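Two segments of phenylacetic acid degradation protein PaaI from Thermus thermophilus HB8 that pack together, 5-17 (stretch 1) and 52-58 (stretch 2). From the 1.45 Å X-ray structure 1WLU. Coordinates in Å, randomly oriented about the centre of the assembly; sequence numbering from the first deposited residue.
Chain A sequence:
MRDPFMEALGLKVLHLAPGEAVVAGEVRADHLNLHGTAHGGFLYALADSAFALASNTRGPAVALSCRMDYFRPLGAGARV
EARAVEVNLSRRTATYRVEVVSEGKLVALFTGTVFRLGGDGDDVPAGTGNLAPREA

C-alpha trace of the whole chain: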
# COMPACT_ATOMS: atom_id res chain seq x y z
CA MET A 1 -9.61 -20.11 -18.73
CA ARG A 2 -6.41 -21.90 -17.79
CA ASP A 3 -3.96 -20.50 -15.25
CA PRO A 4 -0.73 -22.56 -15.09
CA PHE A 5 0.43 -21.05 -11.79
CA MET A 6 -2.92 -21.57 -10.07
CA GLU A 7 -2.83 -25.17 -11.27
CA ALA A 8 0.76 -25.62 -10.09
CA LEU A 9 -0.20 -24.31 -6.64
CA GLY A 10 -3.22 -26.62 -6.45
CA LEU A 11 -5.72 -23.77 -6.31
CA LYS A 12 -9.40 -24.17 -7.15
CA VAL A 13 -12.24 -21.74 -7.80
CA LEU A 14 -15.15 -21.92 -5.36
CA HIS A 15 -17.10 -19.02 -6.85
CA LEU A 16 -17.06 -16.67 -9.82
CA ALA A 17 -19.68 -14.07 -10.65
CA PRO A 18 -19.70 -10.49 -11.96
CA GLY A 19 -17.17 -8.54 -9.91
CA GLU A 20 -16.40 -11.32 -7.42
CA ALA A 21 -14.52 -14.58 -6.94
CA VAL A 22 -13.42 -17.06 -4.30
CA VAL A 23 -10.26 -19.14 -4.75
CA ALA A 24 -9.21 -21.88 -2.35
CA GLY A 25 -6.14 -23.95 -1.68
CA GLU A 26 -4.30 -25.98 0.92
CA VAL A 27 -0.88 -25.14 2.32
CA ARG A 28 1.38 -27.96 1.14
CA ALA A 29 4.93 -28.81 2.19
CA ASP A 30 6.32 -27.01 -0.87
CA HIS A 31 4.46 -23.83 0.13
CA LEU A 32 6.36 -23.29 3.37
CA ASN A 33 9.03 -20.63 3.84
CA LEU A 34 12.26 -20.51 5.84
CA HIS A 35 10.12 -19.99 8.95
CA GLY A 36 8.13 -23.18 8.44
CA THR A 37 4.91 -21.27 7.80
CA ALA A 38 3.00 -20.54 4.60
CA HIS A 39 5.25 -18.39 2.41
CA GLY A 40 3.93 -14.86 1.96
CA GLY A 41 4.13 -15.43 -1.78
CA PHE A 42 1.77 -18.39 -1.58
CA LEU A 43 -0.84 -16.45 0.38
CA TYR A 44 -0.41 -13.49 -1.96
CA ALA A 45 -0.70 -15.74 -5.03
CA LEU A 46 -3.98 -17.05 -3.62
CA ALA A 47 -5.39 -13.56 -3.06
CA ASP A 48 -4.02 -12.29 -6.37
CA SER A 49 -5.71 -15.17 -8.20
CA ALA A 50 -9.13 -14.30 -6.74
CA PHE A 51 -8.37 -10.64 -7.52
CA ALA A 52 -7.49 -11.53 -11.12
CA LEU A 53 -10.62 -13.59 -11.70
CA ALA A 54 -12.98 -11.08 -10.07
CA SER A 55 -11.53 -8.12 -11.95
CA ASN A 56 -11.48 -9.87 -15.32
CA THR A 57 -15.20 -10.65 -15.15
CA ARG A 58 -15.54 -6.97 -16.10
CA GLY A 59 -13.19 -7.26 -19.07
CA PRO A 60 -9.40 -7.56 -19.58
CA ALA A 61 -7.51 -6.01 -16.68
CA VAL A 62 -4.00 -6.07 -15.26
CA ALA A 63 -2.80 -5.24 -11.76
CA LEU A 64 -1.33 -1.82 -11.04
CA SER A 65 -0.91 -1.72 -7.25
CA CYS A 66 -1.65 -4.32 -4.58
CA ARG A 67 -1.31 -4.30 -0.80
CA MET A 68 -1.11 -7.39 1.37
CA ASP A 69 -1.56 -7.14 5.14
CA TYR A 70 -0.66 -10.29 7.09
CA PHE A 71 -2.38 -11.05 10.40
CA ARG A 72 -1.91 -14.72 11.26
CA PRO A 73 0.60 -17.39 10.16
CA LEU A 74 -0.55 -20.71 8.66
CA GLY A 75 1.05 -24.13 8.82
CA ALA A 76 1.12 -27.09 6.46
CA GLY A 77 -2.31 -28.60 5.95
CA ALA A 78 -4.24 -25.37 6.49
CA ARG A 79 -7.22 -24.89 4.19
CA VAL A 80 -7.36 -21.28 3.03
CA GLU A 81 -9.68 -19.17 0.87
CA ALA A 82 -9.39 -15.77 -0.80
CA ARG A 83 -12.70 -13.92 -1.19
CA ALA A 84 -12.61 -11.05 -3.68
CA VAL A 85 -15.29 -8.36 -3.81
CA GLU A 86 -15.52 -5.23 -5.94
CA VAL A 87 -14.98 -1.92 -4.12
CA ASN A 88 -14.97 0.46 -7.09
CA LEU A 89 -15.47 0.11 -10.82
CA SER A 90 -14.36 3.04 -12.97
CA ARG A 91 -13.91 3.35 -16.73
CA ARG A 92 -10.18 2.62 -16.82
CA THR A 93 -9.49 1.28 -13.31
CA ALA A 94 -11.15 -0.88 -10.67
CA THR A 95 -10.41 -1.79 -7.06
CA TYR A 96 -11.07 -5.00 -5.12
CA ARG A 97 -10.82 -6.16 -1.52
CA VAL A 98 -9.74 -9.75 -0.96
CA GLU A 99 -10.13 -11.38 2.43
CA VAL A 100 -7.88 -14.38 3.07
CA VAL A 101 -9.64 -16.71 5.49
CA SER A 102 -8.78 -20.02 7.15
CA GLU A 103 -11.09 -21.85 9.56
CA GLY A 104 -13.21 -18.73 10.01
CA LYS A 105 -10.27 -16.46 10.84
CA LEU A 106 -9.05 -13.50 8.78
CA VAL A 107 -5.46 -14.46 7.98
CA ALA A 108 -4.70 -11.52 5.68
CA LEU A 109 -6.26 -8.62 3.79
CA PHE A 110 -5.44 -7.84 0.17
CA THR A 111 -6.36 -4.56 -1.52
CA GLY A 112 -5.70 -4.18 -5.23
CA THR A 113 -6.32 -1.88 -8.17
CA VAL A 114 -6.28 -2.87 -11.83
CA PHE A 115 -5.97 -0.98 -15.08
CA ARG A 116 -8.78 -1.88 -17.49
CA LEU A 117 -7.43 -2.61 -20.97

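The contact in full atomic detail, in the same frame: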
# COMPACT_ATOMS: atom_id res chain seq x y z
N PHE A 5 -0.06 -21.22 -13.15
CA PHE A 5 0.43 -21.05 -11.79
C PHE A 5 -0.61 -21.48 -10.76
O PHE A 5 -0.28 -22.10 -9.75
CB PHE A 5 0.85 -19.59 -11.56
CG PHE A 5 1.74 -19.40 -10.36
CD1 PHE A 5 2.87 -20.20 -10.17
CD2 PHE A 5 1.47 -18.39 -9.44
CE1 PHE A 5 3.71 -20.00 -9.07
CE2 PHE A 5 2.31 -18.18 -8.34
CZ PHE A 5 3.43 -18.98 -8.16
N MET A 6 -1.88 -21.15 -11.00
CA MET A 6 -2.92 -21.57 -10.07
C MET A 6 -2.94 -23.09 -10.02
O MET A 6 -3.05 -23.69 -8.95
CB MET A 6 -4.30 -21.06 -10.53
CG MET A 6 -4.52 -19.58 -10.33
SD MET A 6 -6.17 -19.07 -10.83
CE MET A 6 -7.15 -19.81 -9.56
N GLU A 7 -2.83 -23.72 -11.19
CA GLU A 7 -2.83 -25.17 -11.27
C GLU A 7 -1.62 -25.75 -10.54
O GLU A 7 -1.75 -26.72 -9.79
CB GLU A 7 -2.81 -25.61 -12.74
CG GLU A 7 -2.83 -27.11 -12.95
CD GLU A 7 -2.86 -27.49 -14.41
OE1 GLU A 7 -3.88 -27.22 -15.07
OE2 GLU A 7 -1.86 -28.05 -14.91
N ALA A 8 -0.46 -25.15 -10.74
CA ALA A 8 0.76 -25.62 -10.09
C ALA A 8 0.68 -25.52 -8.57
O ALA A 8 1.26 -26.34 -7.85
CB ALA A 8 1.97 -24.84 -10.60
N LEU A 9 -0.04 -24.51 -8.07
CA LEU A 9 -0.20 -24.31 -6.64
C LEU A 9 -1.35 -25.12 -6.04
O LEU A 9 -1.56 -25.11 -4.83
CB LEU A 9 -0.42 -22.82 -6.34
CG LEU A 9 0.75 -21.88 -6.63
CD1 LEU A 9 0.34 -20.45 -6.31
CD2 LEU A 9 1.96 -22.29 -5.82
N GLY A 10 -2.10 -25.81 -6.90
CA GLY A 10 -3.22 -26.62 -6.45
C GLY A 10 -4.45 -25.82 -6.07
O GLY A 10 -5.28 -26.29 -5.29
N LEU A 11 -4.58 -24.62 -6.63
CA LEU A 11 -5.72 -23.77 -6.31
C LEU A 11 -6.96 -24.14 -7.11
O LEU A 11 -6.87 -24.66 -8.22
CB LEU A 11 -5.35 -22.30 -6.58
CG LEU A 11 -4.06 -21.82 -5.91
CD1 LEU A 11 -3.90 -20.32 -6.16
CD2 LEU A 11 -4.10 -22.11 -4.42
N LYS A 12 -8.12 -23.87 -6.52
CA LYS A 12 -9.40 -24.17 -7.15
C LYS A 12 -10.33 -22.98 -6.98
O LYS A 12 -10.18 -22.20 -6.04
CB LYS A 12 -10.03 -25.41 -6.53
CG LYS A 12 -9.18 -26.66 -6.68
CD LYS A 12 -9.84 -27.86 -6.03
CE LYS A 12 -8.96 -29.10 -6.16
NZ LYS A 12 -9.59 -30.30 -5.55
N VAL A 13 -11.29 -22.83 -7.89
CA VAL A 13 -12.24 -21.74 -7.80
C VAL A 13 -13.50 -22.24 -7.12
O VAL A 13 -14.06 -23.27 -7.51
CB VAL A 13 -12.60 -21.20 -9.21
CG1 VAL A 13 -13.64 -20.09 -9.10
CG2 VAL A 13 -11.35 -20.69 -9.90
N LEU A 14 -13.95 -21.53 -6.08
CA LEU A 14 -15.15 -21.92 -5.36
C LEU A 14 -16.33 -21.03 -5.75
O LEU A 14 -17.48 -21.36 -5.46
CB LEU A 14 -14.93 -21.83 -3.85
CG LEU A 14 -13.82 -22.70 -3.26
CD1 LEU A 14 -13.89 -22.64 -1.74
CD2 LEU A 14 -13.96 -24.14 -3.74
N HIS A 15 -16.04 -19.91 -6.41
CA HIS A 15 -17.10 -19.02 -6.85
C HIS A 15 -16.58 -17.99 -7.83
O HIS A 15 -15.46 -17.51 -7.72
CB HIS A 15 -17.75 -18.32 -5.65
CG HIS A 15 -19.10 -17.74 -5.96
ND1 HIS A 15 -19.28 -16.47 -6.45
CD2 HIS A 15 -20.34 -18.29 -5.88
CE1 HIS A 15 -20.57 -16.25 -6.65
NE2 HIS A 15 -21.23 -17.34 -6.31
N LEU A 16 -17.40 -17.68 -8.83
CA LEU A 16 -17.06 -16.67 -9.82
C LEU A 16 -18.36 -16.09 -10.32
O LEU A 16 -19.24 -16.82 -10.79
CB LEU A 16 -16.26 -17.27 -10.98
CG LEU A 16 -15.75 -16.23 -11.99
CD1 LEU A 16 -14.81 -15.25 -11.31
CD2 LEU A 16 -15.04 -16.94 -13.14
N ALA A 17 -18.49 -14.78 -10.21
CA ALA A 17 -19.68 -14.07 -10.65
C ALA A 17 -19.23 -12.66 -11.00
O ALA A 17 -18.09 -12.29 -10.73
CB ALA A 17 -20.72 -14.04 -9.53
N ALA A 52 -7.56 -11.44 -9.67
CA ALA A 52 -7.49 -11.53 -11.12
C ALA A 52 -8.81 -12.00 -11.73
O ALA A 52 -9.32 -11.40 -12.68
CB ALA A 52 -6.38 -12.48 -11.52
N LEU A 53 -9.37 -13.07 -11.18
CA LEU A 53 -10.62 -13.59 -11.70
C LEU A 53 -11.77 -12.60 -11.52
O LEU A 53 -12.53 -12.35 -12.45
CB LEU A 53 -10.95 -14.93 -11.03
CG LEU A 53 -10.02 -16.08 -11.44
CD1 LEU A 53 -10.41 -17.34 -10.70
CD2 LEU A 53 -10.11 -16.30 -12.95
N ALA A 54 -11.90 -12.04 -10.32
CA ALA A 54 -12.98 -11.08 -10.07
C ALA A 54 -12.89 -9.88 -11.00
O ALA A 54 -13.88 -9.48 -11.61
CB ALA A 54 -12.95 -10.62 -8.62
N SER A 55 -11.70 -9.29 -11.11
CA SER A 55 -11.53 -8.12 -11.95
C SER A 55 -11.75 -8.40 -13.44
O SER A 55 -12.33 -7.57 -14.15
CB SER A 55 -10.15 -7.50 -11.74
OG SER A 55 -9.10 -8.41 -12.04
N ASN A 56 -11.32 -9.56 -13.91
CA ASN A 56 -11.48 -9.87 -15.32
C ASN A 56 -12.89 -10.23 -15.74
O ASN A 56 -13.16 -10.35 -16.94
CB ASN A 56 -10.47 -10.95 -15.73
CG ASN A 56 -9.09 -10.37 -15.99
OD1 ASN A 56 -8.76 -10.01 -17.12
ND2 ASN A 56 -8.29 -10.23 -14.94
N THR A 57 -13.81 -10.37 -14.79
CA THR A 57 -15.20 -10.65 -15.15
C THR A 57 -15.78 -9.37 -15.76
O THR A 57 -16.84 -9.41 -16.38
CB THR A 57 -16.08 -11.02 -13.93
OG1 THR A 57 -16.07 -9.94 -12.98
CG2 THR A 57 -15.59 -12.30 -13.28
N ARG A 58 -15.09 -8.25 -15.57
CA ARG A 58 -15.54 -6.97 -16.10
C ARG A 58 -14.87 -6.64 -17.43
O ARG A 58 -15.19 -5.64 -18.07
CB ARG A 58 -15.22 -5.83 -15.12
CG ARG A 58 -15.80 -6.00 -13.73
CD ARG A 58 -17.31 -6.16 -13.75
NE ARG A 58 -17.89 -5.95 -12.43
CZ ARG A 58 -19.17 -6.15 -12.14
NH1 ARG A 58 -20.01 -6.56 -13.08
NH2 ARG A 58 -19.62 -5.90 -10.92

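Leu53, on the last turns of the second helix, is the hub of this contact: it is buried, points toward the first stretch, and loses more surface to it (78 Å²) than any other residue loses across the pair. Its m,t rotamer extends the side chain so that CD1 meets two residues seven positions apart in stretch 1. Val13 CG2 lies 3.6 Å from Leu53 CD1, at van der Waals distance, while Met6 CE, at the end of an m,t,p side chain reaching out from the N-terminal helix, stands 4.2 Å from the same Leu53 CD1, a looser touch. The helix of Met6 and the strand of Val13 are joined through Gly10, whose positive phi (76°) suits glycine and closes a Schellman motif; Gly10 N bonds to Glu7 O (3.1 Å) and Leu11 N to Met6 O (2.9 Å).

Farther along, Leu16 starts out sideways to the helix, but its t,p rotamer brings CD1 inward. Leu16 CD1 lies 3.9 Å from Leu53 CB and 3.6 Å from Thr57 CG2, bridging Leu53 and Thr57, four residues apart. Leu16 remains exposed overall, yet 60 Å² of it is covered by stretch 2.

At the polar edge Thr57 turns its methyl to stretch 1: Thr57 CG2 also packs 3.6 Å from the carbonyl O of Ala17, whose own CB points away. With chi1 at 59° (p), Thr57 OG1 donates to Ala54 O at 2.6 Å; the hydroxyl bonds back to the preceding backbone while CG2 faces stretch 1. Asn56 ND2 likewise returns to the backbone, reaching Ala52 O at 2.7 Å with a nearly straight N-H...O angle of 166°. No hydrogen bond crosses between the stretches; the direct contacts across the 251 Å² of buried surface are van der Waals contacts.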